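Local coordinates for protein caprin-2 (Danio rerio, PDB 4OUS) that probably takes part in canonical Wnt signalling through its C1q domain, which assembles here as a trimer that binds calcium, at residues A[55-60]-A[68-73]; A[82-87]-A[92-97]; A[106-111]-A[125-130]. The protein carries 1 engineered substitution. All blocks are in the same frame, centred on the assembly; numbering follows the deposited sequence.

Interaction 1 of 3, residues A[55-60]-A[68-73]; sequences FIFHIL and LYINLM
The ring of Phe57 is the flat group that spans this contact, reaching from one strand toward two side chains of the other. Ile70 CG2 and Leu72 CB both approach it obliquely, the first 3.6 Å from Phe57 CE1 and the second 4.0 Å from Phe57 CE2. Elsewhere the ring meets Leu110 and Phe127. This is the interior of the C1q jelly roll, a sandwich of two antiparallel sheets: 55-60 belongs to one, 68-73 to the other. Their axes stay 9.0 Å apart, too far for backbone pairing, so the gap is filled largely by side chains. Phe57 carries CG between its own backbone N and carbonyl carbon (chi1 65°), and from there the ring runs alongside Ile70, the two side chains pointing contrary ways. An aromatic ring suits this place because it is long enough to cross more than half of the space between the strands. Beside it the layer is filled by branched aliphatics. Ile59 crosses Ile70 obliquely, CG2 of Ile59 lying 4.1 Å from CD1 of Ile70; beta-branching thickens such residues near the backbone without disturbing the strand. At the far end Phe55 offers its CB to Leu72 CD2, 4.2 Å away. Leu68 crosses Ile59 at about a right angle, and its CD2 rests 3.8 Å from Ile59 CG2 and 3.6 Å from Ile59 O.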
ATOM      1  N   PHE A  55       0.895   9.561   2.231  1.00  5.68           N
ATOM      2  CA  PHE A  55       1.993   9.119   1.367  1.00  5.62           C
ATOM      3  C   PHE A  55       2.000   7.610   1.253  1.00  5.12           C
ATOM      4  O   PHE A  55       1.703   6.916   2.221  1.00  5.83           O
ATOM      5  CB  PHE A  55       3.339   9.598   1.911  1.00  6.08           C
ATOM      6  CG  PHE A  55       3.442  11.078   1.963  1.00  5.90           C
ATOM      7  CD1 PHE A  55       3.099  11.769   3.117  1.00  6.75           C
ATOM      8  CD2 PHE A  55       3.803  11.796   0.837  1.00  6.37           C
ATOM      9  CE1 PHE A  55       3.140  13.148   3.154  1.00  6.70           C
ATOM     10  CE2 PHE A  55       3.846  13.169   0.867  1.00  7.13           C
ATOM     11  CZ  PHE A  55       3.512  13.851   2.027  1.00  6.69           C
ATOM     12  N   ILE A  56       2.358   7.106   0.076  1.00  5.57           N
ATOM     13  CA  ILE A  56       2.481   5.676  -0.176  1.00  5.28           C
ATOM     14  C   ILE A  56       3.708   5.466  -1.063  1.00  5.13           C
ATOM     15  O   ILE A  56       3.971   6.277  -1.963  1.00  5.59           O
ATOM     16  CB  ILE A  56       1.223   5.091  -0.881  1.00  6.70           C
ATOM     17  CG1 ILE A  56      -0.079   5.546  -0.217  1.00  9.13           C
ATOM     18  CG2 ILE A  56       1.304   3.569  -0.959  1.00  7.95           C
ATOM     19  CD1 ILE A  56      -1.331   5.089  -0.949  1.00 12.09           C
ATOM     20  N   PHE A  57       4.467   4.394  -0.845  1.00  4.94           N
ATOM     21  CA  PHE A  57       5.568   4.081  -1.743  1.00  4.94           C
ATOM     22  C   PHE A  57       5.745   2.581  -1.877  1.00  4.61           C
ATOM     23  O   PHE A  57       5.436   1.820  -0.958  1.00  4.90           O
ATOM     24  CB  PHE A  57       6.879   4.746  -1.284  1.00  6.01           C
ATOM     25  CG  PHE A  57       7.406   4.258   0.038  1.00  5.96           C
ATOM     26  CD1 PHE A  57       8.278   3.180   0.093  1.00  7.30           C
ATOM     27  CD2 PHE A  57       7.073   4.898   1.218  1.00  7.82           C
ATOM     28  CE1 PHE A  57       8.790   2.735   1.305  1.00  8.71           C
ATOM     29  CE2 PHE A  57       7.588   4.451   2.430  1.00  9.32           C
ATOM     30  CZ  PHE A  57       8.447   3.377   2.467  1.00  9.78           C
ATOM     31  N   HIS A  58       6.256   2.178  -3.039  1.00  4.76           N
ATOM     32  CA  HIS A  58       6.558   0.794  -3.374  1.00  5.33           C
ATOM     33  C   HIS A  58       7.870   0.803  -4.134  1.00  5.36           C
ATOM     34  O   HIS A  58       7.917   1.366  -5.230  1.00  6.62           O
ATOM     35  CB  HIS A  58       5.466   0.176  -4.252  1.00  6.48           C
ATOM     36  CG  HIS A  58       4.179  -0.086  -3.539  1.00  6.12           C
ATOM     37  ND1 HIS A  58       3.191   0.861  -3.379  1.00  6.91           N
ATOM     38  CD2 HIS A  58       3.726  -1.215  -2.950  1.00  7.39           C
ATOM     39  CE1 HIS A  58       2.184   0.322  -2.714  1.00  8.04           C
ATOM     40  NE2 HIS A  58       2.480  -0.937  -2.447  1.00  8.89           N
ATOM     41  N   ILE A  59       8.924   0.204  -3.585  1.00  5.50           N
ATOM     42  CA  ILE A  59      10.235   0.273  -4.218  1.00  5.84           C
ATOM     43  C   ILE A  59      10.762  -1.136  -4.485  1.00  5.39           C
ATOM     44  O   ILE A  59      10.911  -1.926  -3.557  1.00  6.30           O
ATOM     45  CB  ILE A  59      11.237   1.055  -3.343  1.00  6.82           C
ATOM     46  CG1 ILE A  59      10.694   2.447  -2.963  1.00  7.53           C
ATOM     47  CG2 ILE A  59      12.580   1.154  -4.039  1.00  7.22           C
ATOM     48  CD1 ILE A  59      10.486   3.394  -4.118  1.00  8.01           C
ATOM     49  N   LEU A  60      11.034  -1.454  -5.747  1.00  5.71           N
ATOM     50  CA  LEU A  60      11.555  -2.765  -6.115  1.00  5.95           C
ATOM     51  C   LEU A  60      13.078  -2.738  -6.069  1.00  5.89           C
ATOM     52  O   LEU A  60      13.695  -1.844  -6.658  1.00  6.65           O
ATOM     53  CB  LEU A  60      11.074  -3.160  -7.513  1.00  6.89           C
ATOM     54  CG  LEU A  60      11.328  -4.612  -7.920  1.00  7.23           C
ATOM     55  CD1 LEU A  60      10.384  -5.546  -7.178  1.00 10.18           C
ATOM     56  CD2 LEU A  60      11.202  -4.794  -9.428  1.00  9.54           C
ATOM     57  N   LEU A  68      17.476  -4.070   0.807  1.00  6.85           N
ATOM     58  CA  LEU A  68      16.927  -2.754   0.530  1.00  6.90           C
ATOM     59  C   LEU A  68      16.286  -2.172   1.783  1.00  5.87           C
ATOM     60  O   LEU A  68      15.397  -2.789   2.374  1.00  7.12           O
ATOM     61  CB  LEU A  68      15.905  -2.832  -0.603  1.00  6.83           C
ATOM     62  CG  LEU A  68      15.296  -1.498  -1.026  1.00  6.54           C
ATOM     63  CD1 LEU A  68      16.348  -0.615  -1.671  1.00  9.97           C
ATOM     64  CD2 LEU A  68      14.112  -1.684  -1.964  1.00  7.62           C
ATOM     65  N   TYR A  69      16.748  -0.993   2.188  1.00  6.05           N
ATOM     66  CA  TYR A  69      16.173  -0.229   3.291  1.00  6.35           C
ATOM     67  C   TYR A  69      15.762   1.138   2.768  1.00  5.81           C
ATOM     68  O   TYR A  69      16.611   1.870   2.242  1.00  6.56           O
ATOM     69  CB  TYR A  69      17.182  -0.026   4.416  1.00  6.80           C
ATOM     70  CG  TYR A  69      17.545  -1.215   5.267  1.00  7.36           C
ATOM     71  CD1 TYR A  69      16.999  -1.359   6.541  1.00  9.06           C
ATOM     72  CD2 TYR A  69      18.469  -2.166   4.838  1.00  7.66           C
ATOM     73  CE1 TYR A  69      17.344  -2.417   7.352  1.00 10.99           C
ATOM     74  CE2 TYR A  69      18.825  -3.229   5.650  1.00  9.13           C
ATOM     75  CZ  TYR A  69      18.257  -3.349   6.904  1.00  9.66           C
ATOM     76  OH  TYR A  69      18.595  -4.407   7.721  1.00 13.31           O
ATOM     77  N   ILE A  70      14.490   1.482   2.934  1.00  5.95           N
ATOM     78  CA  ILE A  70      13.943   2.769   2.523  1.00  5.59           C
ATOM     79  C   ILE A  70      13.388   3.492   3.740  1.00  5.91           C
ATOM     80  O   ILE A  70      12.704   2.873   4.562  1.00  6.53           O
ATOM     81  CB  ILE A  70      12.795   2.596   1.498  1.00  6.31           C
ATOM     82  CG1 ILE A  70      13.235   1.791   0.275  1.00  7.90           C
ATOM     83  CG2 ILE A  70      12.217   3.939   1.091  1.00  7.63           C
ATOM     84  CD1 ILE A  70      14.258   2.488  -0.582  1.00  9.56           C
ATOM     85  N   ASN A  71      13.652   4.794   3.849  1.00  5.80           N
ATOM     86  CA  ASN A  71      12.999   5.626   4.858  1.00  6.10           C
ATOM     87  C   ASN A  71      12.128   6.683   4.195  1.00  5.38           C
ATOM     88  O   ASN A  71      12.583   7.374   3.276  1.00  6.54           O
ATOM     89  CB  ASN A  71      14.005   6.357   5.755  1.00  6.79           C
ATOM     90  CG  ASN A  71      15.096   5.460   6.290  1.00  6.73           C
ATOM     91  OD1 ASN A  71      16.270   5.621   5.932  1.00  8.26           O
ATOM     92  ND2 ASN A  71      14.732   4.533   7.170  1.00  7.25           N
ATOM     93  N   LEU A  72      10.905   6.850   4.692  1.00  5.51           N
ATOM     94  CA  LEU A  72      10.108   8.030   4.378  1.00  5.77           C
ATOM     95  C   LEU A  72      10.510   9.123   5.362  1.00  5.31           C
ATOM     96  O   LEU A  72      10.356   8.959   6.576  1.00  6.68           O
ATOM     97  CB  LEU A  72       8.614   7.740   4.481  1.00  6.38           C
ATOM     98  CG  LEU A  72       7.690   8.931   4.208  1.00  7.47           C
ATOM     99  CD1 LEU A  72       7.643   9.293   2.737  1.00  9.92           C
ATOM    100  CD2 LEU A  72       6.280   8.683   4.762  1.00  9.24           C
ATOM    101  N   MET A  73      11.062  10.202   4.828  1.00  5.92           N
ATOM    102  CA  MET A  73      11.602  11.311   5.599  1.00  6.17           C
ATOM    103  C   MET A  73      10.651  12.486   5.602  1.00  6.22           C
ATOM    104  O   MET A  73      10.034  12.791   4.580  1.00  6.58           O
ATOM    105  CB  MET A  73      12.934  11.771   5.007  1.00  6.77           C
ATOM    106  CG  MET A  73      13.946  10.665   4.761  1.00  7.12           C
ATOM    107  SD  MET A  73      14.559   9.897   6.282  1.00  7.56           S
ATOM    108  CE  MET A  73      15.410  11.279   7.035  1.00  9.66           C
TER

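Interaction 2 of 3, residues A[82-87]-A[92-97]; sequences AYANDG and ETASNH
Glu92 reaches toward 82-87 with its aliphatic stem and gives one carboxylate oxygen to the trimer's calcium site. The setting is one margin of the C1q jelly roll, where strands 77-84 and 93-102, from different sheets, come together without a hydrogen bond between the two segments. Beginning at its root, Glu92 CB packs 3.8 Å from Ala84 CB. CG follows, 3.7 Å from Asn85 O, and also touches Asp86 CB. A bend at chi2 (-69°) then turns the carboxylate back toward the backbone, where OE1 accepts the N-H of Thr93 at 2.7 Å, on its anti side and 25° out of the carboxylate plane, a bond that restrains the group's rotation. OE2 binds calcium together with OE2 of Glu92 from each of the other two subunits; the metal probably offsets the repulsion expected among three gathered carboxylates. A water that accepts the N-H of Asn85 also lies 3.0 Å from Glu92 OE2, where it appears to donate, and thereby links the two segments. The polar ends of Tyr83 and Asn85 serve the assembly instead, both bonding Asp90 of the third subunit. Farther along, the facing residues are alanines, where CA of Ala84 and CA of Ala94 lie 4.9 Å apart. The small methyl suits backbones this close. Ala94 CB sits near both facing methyls, and Ala82 CB presses against the opposite backbone, 3.4 Å from Ser95 O.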
ATOM      1  N   ALA A  82      10.909   0.860   5.407  1.00  5.75           N
ATOM      2  CA  ALA A  82      10.581  -0.396   4.755  1.00  6.01           C
ATOM      3  C   ALA A  82      11.851  -1.175   4.469  1.00  5.31           C
ATOM      4  O   ALA A  82      12.909  -0.598   4.236  1.00  6.15           O
ATOM      5  CB  ALA A  82       9.804  -0.155   3.468  1.00  7.17           C
ATOM      6  N   TYR A  83      11.712  -2.494   4.476  1.00  6.63           N
ATOM      7  CA  TYR A  83      12.808  -3.428   4.257  1.00  6.72           C
ATOM      8  C   TYR A  83      12.400  -4.444   3.218  1.00  6.57           C
ATOM      9  O   TYR A  83      11.251  -4.899   3.226  1.00  8.07           O
ATOM     10  CB  TYR A  83      13.157  -4.147   5.561  1.00  8.30           C
ATOM     11  CG  TYR A  83      14.161  -5.278   5.440  1.00  8.32           C
ATOM     12  CD1 TYR A  83      15.516  -5.039   5.597  1.00  8.81           C
ATOM     13  CD2 TYR A  83      13.752  -6.584   5.183  1.00  7.71           C
ATOM     14  CE1 TYR A  83      16.443  -6.062   5.509  1.00  9.92           C
ATOM     15  CE2 TYR A  83      14.677  -7.621   5.087  1.00  8.80           C
ATOM     16  CZ  TYR A  83      16.024  -7.352   5.253  1.00  8.10           C
ATOM     17  OH  TYR A  83      16.971  -8.354   5.174  1.00 11.07           O
ATOM     18  N   ALA A  84      13.329  -4.841   2.357  1.00  6.04           N
ATOM     19  CA  ALA A  84      13.068  -5.985   1.497  1.00  7.06           C
ATOM     20  C   ALA A  84      14.363  -6.689   1.162  1.00  6.98           C
ATOM     21  O   ALA A  84      15.372  -6.048   0.875  1.00  8.28           O
ATOM     22  CB  ALA A  84      12.344  -5.563   0.226  1.00 12.63           C
ATOM     23  N   ASN A  85      14.322  -8.012   1.178  1.00  7.81           N
ATOM     24  CA  ASN A  85      15.484  -8.780   0.807  1.00  8.18           C
ATOM     25  C   ASN A  85      15.075 -10.185   0.440  1.00  9.45           C
ATOM     26  O   ASN A  85      14.127 -10.725   1.002  1.00 11.10           O
ATOM     27  CB  ASN A  85      16.490  -8.800   1.948  1.00  9.56           C
ATOM     28  CG  ASN A  85      17.847  -9.266   1.509  1.00 11.76           C
ATOM     29  OD1 ASN A  85      18.318  -8.898   0.435  1.00 12.02           O
ATOM     30  ND2 ASN A  85      18.489 -10.085   2.334  1.00 16.79           N
ATOM     31  N   ASP A  86      15.796 -10.768  -0.509  1.00 10.72           N
ATOM     32  CA  ASP A  86      15.607 -12.159  -0.886  1.00 10.58           C
ATOM     33  C   ASP A  86      16.968 -12.766  -1.199  1.00 13.14           C
ATOM     34  O   ASP A  86      17.782 -12.160  -1.895  1.00 16.35           O
ATOM     35  CB  ASP A  86      14.668 -12.283  -2.081  1.00 13.12           C
ATOM     36  CG  ASP A  86      14.508 -13.714  -2.536  1.00 15.40           C
ATOM     37  OD1 ASP A  86      15.313 -14.156  -3.381  1.00 20.16           O
ATOM     38  OD2 ASP A  86      13.587 -14.403  -2.050  1.00 18.63           O
ATOM     39  N   GLY A  87      17.214 -13.964  -0.680  1.00 13.43           N
ATOM     40  CA  GLY A  87      18.536 -14.559  -0.734  1.00 18.42           C
ATOM     41  C   GLY A  87      18.955 -15.228  -2.029  1.00 15.17           C
ATOM     42  O   GLY A  87      20.112 -15.646  -2.155  1.00 18.59           O
ATOM     43  N   GLU A  92      12.558  -7.915  -4.858  1.00  8.16           N
ATOM     44  CA  GLU A  92      11.701  -7.856  -3.690  1.00  7.74           C
ATOM     45  C   GLU A  92      11.275  -6.411  -3.529  1.00  6.91           C
ATOM     46  O   GLU A  92      11.956  -5.517  -4.030  1.00  7.99           O
ATOM     47  CB  GLU A  92      12.410  -8.331  -2.422  1.00  8.84           C
ATOM     48  CG  GLU A  92      11.904  -9.603  -1.764  1.00 11.34           C
ATOM     49  CD  GLU A  92      10.520  -9.433  -1.122  1.00 10.85           C
ATOM     50  OE1 GLU A  92       9.726  -8.559  -1.539  1.00 10.28           O
ATOM     51  OE2 GLU A  92      10.279 -10.085  -0.086  1.00 10.79           O
ATOM     52  N   THR A  93      10.186  -6.175  -2.807  1.00  7.04           N
ATOM     53  CA  THR A  93       9.577  -4.855  -2.750  1.00  6.92           C
ATOM     54  C   THR A  93       9.532  -4.324  -1.327  1.00  5.87           C
ATOM     55  O   THR A  93       9.023  -4.994  -0.421  1.00  7.67           O
ATOM     56  CB  THR A  93       8.158  -4.889  -3.338  1.00  8.39           C
ATOM     57  OG1 THR A  93       8.210  -5.492  -4.636  1.00 10.17           O
ATOM     58  CG2 THR A  93       7.567  -3.492  -3.449  1.00 10.40           C
ATOM     59  N   ALA A  94      10.063  -3.119  -1.143  1.00  5.95           N
ATOM     60  CA  ALA A  94       9.999  -2.392   0.119  1.00  6.09           C
ATOM     61  C   ALA A  94       8.900  -1.347   0.011  1.00  5.63           C
ATOM     62  O   ALA A  94       8.972  -0.455  -0.850  1.00  7.46           O
ATOM     63  CB  ALA A  94      11.340  -1.740   0.432  1.00  7.23           C
ATOM     64  N   SER A  95       7.884  -1.440   0.868  1.00  5.54           N
ATOM     65  CA  SER A  95       6.743  -0.540   0.787  0.61  5.60           C
ATOM     66  C   SER A  95       6.275  -0.105   2.162  1.00  4.89           C
ATOM     67  O   SER A  95       6.443  -0.833   3.149  1.00  5.79           O
ATOM     68  CB  SER A  95       5.586  -1.201   0.024  0.61  6.58           C
ATOM     69  OG  SER A  95       5.085  -2.334   0.710  0.61  8.73           O
ATOM     70  N   ASN A  96       5.697   1.085   2.220  1.00  5.16           N
ATOM     71  CA  ASN A  96       5.018   1.542   3.420  1.00  5.03           C
ATOM     72  C   ASN A  96       4.126   2.728   3.051  1.00  5.02           C
ATOM     73  O   ASN A  96       3.960   3.061   1.867  1.00  5.93           O
ATOM     74  CB  ASN A  96       6.004   1.898   4.542  1.00  5.15           C
ATOM     75  CG  ASN A  96       5.454   1.564   5.924  1.00  5.43           C
ATOM     76  OD1 ASN A  96       4.247   1.666   6.161  1.00  5.83           O
ATOM     77  ND2 ASN A  96       6.329   1.178   6.843  1.00  6.97           N
ATOM     78  N   HIS A  97       3.550   3.347   4.066  1.00  5.83           N
ATOM     79  CA  HIS A  97       2.619   4.440   3.892  1.00  5.68           C
ATOM     80  C   HIS A  97       2.660   5.276   5.168  1.00  5.68           C
ATOM     81  O   HIS A  97       3.161   4.811   6.199  1.00  6.33           O
ATOM     82  CB  HIS A  97       1.211   3.901   3.679  1.00  6.48           C
ATOM     83  CG  HIS A  97       0.619   3.408   4.955  1.00  7.15           C
ATOM     84  ND1 HIS A  97       0.898   2.167   5.486  1.00  7.28           N
ATOM     85  CD2 HIS A  97      -0.132   4.053   5.877  1.00  7.92           C
ATOM     86  CE1 HIS A  97       0.302   2.056   6.662  1.00  8.28           C
ATOM     87  NE2 HIS A  97      -0.323   3.189   6.924  1.00  8.82           N
TER
HETATM   88  O   HOH W   1      11.715  -9.083   2.340  1.00  8.65           O

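Interaction 3 of 3, residues A[106-111]-A[125-130]; sequences DQVWLR and STFSGF
At the heart of the C1q beta sandwich, strands 107-114 and 125-134 face each other from different sheets, and Phe127 bridges them. Leu110 covers one face of its ring in a CH-pi contact: Leu110 CG stands 3.8 Å from the Phe127 ring centroid and only 3° off the ring normal. Leu110 CD1 reaches past the ring centre toward its root, 3.7 Å from Phe127 CG, while Leu110 CD2 lies over the same face, near Phe127 CE1. A leucine suits this face because its branch point can sit over the middle and spread two methyls across the ring. Phe127 extends CG anti to its backbone N (chi1 178°), carrying the ring across to the facing strand. There Val108 O meets the ring edge near its plane, 4.2 Å from Phe127 CZ, and Trp109 CA comes in obliquely, 4.1 Å from Phe127 CE2. Phe8 makes an edge-to-face stack with the same ring. No hydrogen bond joins the two segments. The contact therefore rests mainly on dispersion and the CH-pi term, and any electrostatic contribution from the Val108 carbonyl at the ring edge is at most slight.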
ATOM      1  N   ASP A 106       7.459  22.200   4.905  1.00  9.50           N
ATOM      2  CA  ASP A 106       7.999  20.875   5.197  1.00  8.65           C
ATOM      3  C   ASP A 106       8.262  20.110   3.908  1.00  8.88           C
ATOM      4  O   ASP A 106       7.537  20.266   2.918  1.00 10.72           O
ATOM      5  CB  ASP A 106       7.042  20.052   6.061  1.00  9.87           C
ATOM      6  CG  ASP A 106       7.053  20.455   7.518  1.00 10.15           C
ATOM      7  OD1 ASP A 106       7.943  21.228   7.933  1.00 12.30           O
ATOM      8  OD2 ASP A 106       6.165  19.970   8.252  1.00 11.55           O
ATOM      9  N   GLN A 107       9.286  19.268   3.926  1.00  8.24           N
ATOM     10  CA  GLN A 107       9.583  18.442   2.767  1.00  9.26           C
ATOM     11  C   GLN A 107       9.520  16.962   3.104  1.00  7.94           C
ATOM     12  O   GLN A 107       9.996  16.531   4.156  1.00  9.73           O
ATOM     13  CB  GLN A 107      10.944  18.819   2.198  1.00 12.06           C
ATOM     14  CG  GLN A 107      10.927  20.211   1.579  1.00 14.76           C
ATOM     15  CD  GLN A 107      12.225  20.576   0.906  1.00 19.97           C
ATOM     16  OE1 GLN A 107      13.302  20.297   1.427  1.00 20.30           O
ATOM     17  NE2 GLN A 107      12.134  21.207  -0.258  1.00 25.98           N
ATOM     18  N   VAL A 108       8.905  16.193   2.215  1.00  7.28           N
ATOM     19  CA  VAL A 108       8.758  14.763   2.410  1.00  6.54           C
ATOM     20  C   VAL A 108       9.424  14.074   1.223  1.00  6.34           C
ATOM     21  O   VAL A 108       9.244  14.491   0.073  1.00  6.94           O
ATOM     22  CB  VAL A 108       7.274  14.365   2.546  1.00  7.19           C
ATOM     23  CG1 VAL A 108       7.124  12.857   2.654  1.00  7.03           C
ATOM     24  CG2 VAL A 108       6.651  15.052   3.759  1.00  8.64           C
ATOM     25  N   TRP A 109      10.220  13.048   1.502  1.00  6.15           N
ATOM     26  CA  TRP A 109      11.061  12.437   0.485  1.00  5.96           C
ATOM     27  C   TRP A 109      11.441  11.033   0.921  1.00  5.36           C
ATOM     28  O   TRP A 109      11.280  10.678   2.092  1.00  6.75           O
ATOM     29  CB  TRP A 109      12.313  13.292   0.229  1.00  7.18           C
ATOM     30  CG  TRP A 109      13.111  13.670   1.459  1.00  7.65           C
ATOM     31  CD1 TRP A 109      12.770  14.600   2.407  1.00  7.77           C
ATOM     32  CD2 TRP A 109      14.390  13.149   1.848  1.00  6.95           C
ATOM     33  NE1 TRP A 109      13.754  14.683   3.358  1.00  7.81           N
ATOM     34  CE2 TRP A 109      14.759  13.803   3.040  1.00  7.36           C
ATOM     35  CE3 TRP A 109      15.254  12.194   1.303  1.00  7.48           C
ATOM     36  CZ2 TRP A 109      15.956  13.529   3.701  1.00  8.03           C
ATOM     37  CZ3 TRP A 109      16.447  11.930   1.955  1.00  8.50           C
ATOM     38  CH2 TRP A 109      16.786  12.593   3.144  1.00  8.50           C
ATOM     39  N   LEU A 110      11.912  10.227  -0.024  1.00  5.95           N
ATOM     40  CA  LEU A 110      12.378   8.884   0.281  1.00  5.96           C
ATOM     41  C   LEU A 110      13.894   8.828   0.267  1.00  5.39           C
ATOM     42  O   LEU A 110      14.549   9.355  -0.640  1.00  6.56           O
ATOM     43  CB  LEU A 110      11.829   7.864  -0.710  1.00  6.14           C
ATOM     44  CG  LEU A 110      10.311   7.711  -0.771  1.00  6.59           C
ATOM     45  CD1 LEU A 110       9.941   6.660  -1.803  1.00  7.70           C
ATOM     46  CD2 LEU A 110       9.723   7.353   0.573  1.00  9.48           C
ATOM     47  N   ARG A 111      14.439   8.175   1.284  1.00  5.96           N
ATOM     48  CA  ARG A 111      15.864   7.953   1.417  1.00  6.51           C
ATOM     49  C   ARG A 111      16.197   6.490   1.150  1.00  5.96           C
ATOM     50  O   ARG A 111      15.586   5.585   1.733  1.00  6.34           O
ATOM     51  CB  ARG A 111      16.342   8.344   2.818  1.00  6.42           C
ATOM     52  CG  ARG A 111      17.846   8.245   2.989  1.00  7.96           C
ATOM     53  CD  ARG A 111      18.295   8.811   4.315  1.00  8.55           C
ATOM     54  NE  ARG A 111      17.925   7.943   5.422  1.00  8.08           N
ATOM     55  CZ  ARG A 111      18.330   8.142   6.672  1.00  9.75           C
ATOM     56  NH1 ARG A 111      19.103   9.182   6.959  1.00 12.26           N
ATOM     57  NH2 ARG A 111      17.968   7.304   7.632  1.00 12.18           N
ATOM     58  N   SER A 125       8.747   1.009  -9.262  1.00  5.63           N
ATOM     59  CA  SER A 125       9.199   1.760  -8.099  1.00  5.35           C
ATOM     60  C   SER A 125       8.569   3.137  -8.102  1.00  5.21           C
ATOM     61  O   SER A 125       8.851   3.953  -8.991  1.00  5.99           O
ATOM     62  CB  SER A 125      10.726   1.842  -8.095  1.00  5.79           C
ATOM     63  OG  SER A 125      11.276   0.539  -7.944  1.00  6.22           O
ATOM     64  N   THR A 126       7.706   3.377  -7.118  1.00  5.27           N
ATOM     65  CA  THR A 126       6.759   4.479  -7.129  1.00  5.72           C
ATOM     66  C   THR A 126       6.685   5.188  -5.779  1.00  4.81           C
ATOM     67  O   THR A 126       6.985   4.613  -4.726  1.00  5.60           O
ATOM     68  CB  THR A 126       5.359   3.972  -7.456  1.00  5.98           C
ATOM     69  OG1 THR A 126       5.016   3.005  -6.457  1.00  6.76           O
ATOM     70  CG2 THR A 126       5.296   3.343  -8.846  1.00  7.28           C
ATOM     71  N   PHE A 127       6.218   6.428  -5.821  1.00  5.14           N
ATOM     72  CA  PHE A 127       6.081   7.281  -4.638  1.00  5.09           C
ATOM     73  C   PHE A 127       4.969   8.268  -4.937  1.00  5.27           C
ATOM     74  O   PHE A 127       5.042   8.976  -5.940  1.00  5.53           O
ATOM     75  CB  PHE A 127       7.415   7.992  -4.372  1.00  5.78           C
ATOM     76  CG  PHE A 127       7.431   8.963  -3.198  1.00  5.57           C
ATOM     77  CD1 PHE A 127       6.672   8.774  -2.054  1.00  5.63           C
ATOM     78  CD2 PHE A 127       8.279  10.062  -3.254  1.00  6.31           C
ATOM     79  CE1 PHE A 127       6.761   9.677  -0.996  1.00  6.81           C
ATOM     80  CE2 PHE A 127       8.378  10.954  -2.210  1.00  7.11           C
ATOM     81  CZ  PHE A 127       7.617  10.770  -1.077  1.00  7.30           C
ATOM     82  N   SER A 128       3.945   8.314  -4.093  1.00  5.24           N
ATOM     83  CA  SER A 128       2.833   9.235  -4.278  1.00  5.88           C
ATOM     84  C   SER A 128       2.415   9.870  -2.974  1.00  5.63           C
ATOM     85  O   SER A 128       2.699   9.360  -1.887  1.00  5.76           O
ATOM     86  CB  SER A 128       1.607   8.538  -4.868  1.00  8.55           C
ATOM     87  OG  SER A 128       1.939   7.800  -6.021  1.00  9.31           O
ATOM     88  N   GLY A 129       1.689  10.970  -3.092  1.00  6.16           N
ATOM     89  CA  GLY A 129       1.157  11.646  -1.934  1.00  7.62           C
ATOM     90  C   GLY A 129      -0.009  12.528  -2.310  1.00  6.11           C
ATOM     91  O   GLY A 129      -0.127  12.961  -3.464  1.00  7.54           O
ATOM     92  N   PHE A 130      -0.877  12.807  -1.347  1.00  6.26           N
ATOM     93  CA  PHE A 130      -1.961  13.734  -1.603  1.00  6.34           C
ATOM     94  C   PHE A 130      -2.423  14.411  -0.325  1.00  6.53           C
ATOM     95  O   PHE A 130      -2.271  13.890   0.784  1.00  6.78           O
ATOM     96  CB  PHE A 130      -3.143  13.043  -2.307  1.00  7.74           C
ATOM     97  CG  PHE A 130      -3.740  11.883  -1.556  1.00  7.93           C
ATOM     98  CD1 PHE A 130      -4.755  12.081  -0.635  1.00 10.13           C
ATOM     99  CD2 PHE A 130      -3.335  10.589  -1.823  1.00  9.33           C
ATOM    100  CE1 PHE A 130      -5.326  11.015   0.032  1.00 11.39           C
ATOM    101  CE2 PHE A 130      -3.903   9.518  -1.156  1.00 11.25           C
ATOM    102  CZ  PHE A 130      -4.902   9.736  -0.231  1.00 12.06           C
TER

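Overall arrangement
The three contacts come one after another along the chain, and each joins the two sheets of a single C1q jelly roll. Interaction 1 lies between the others, its centre about 8 Å from each of theirs; the centres of interactions 2 and 3 are about 16 Å apart, and these two contacts do not touch. In one sheet strand 51-60 is flanked by 93-102 and 125-134; in the other, 68-74 is flanked by 77-84 and 107-114. Neighbouring contacts are thus stitched together by backbone bonding within each sheet. A continuous interior results, running from the aromatic centre at interaction 3 to the margin at interaction 2, where three subunits share one calcium; all three contacts also have residues touching neighbouring subunits.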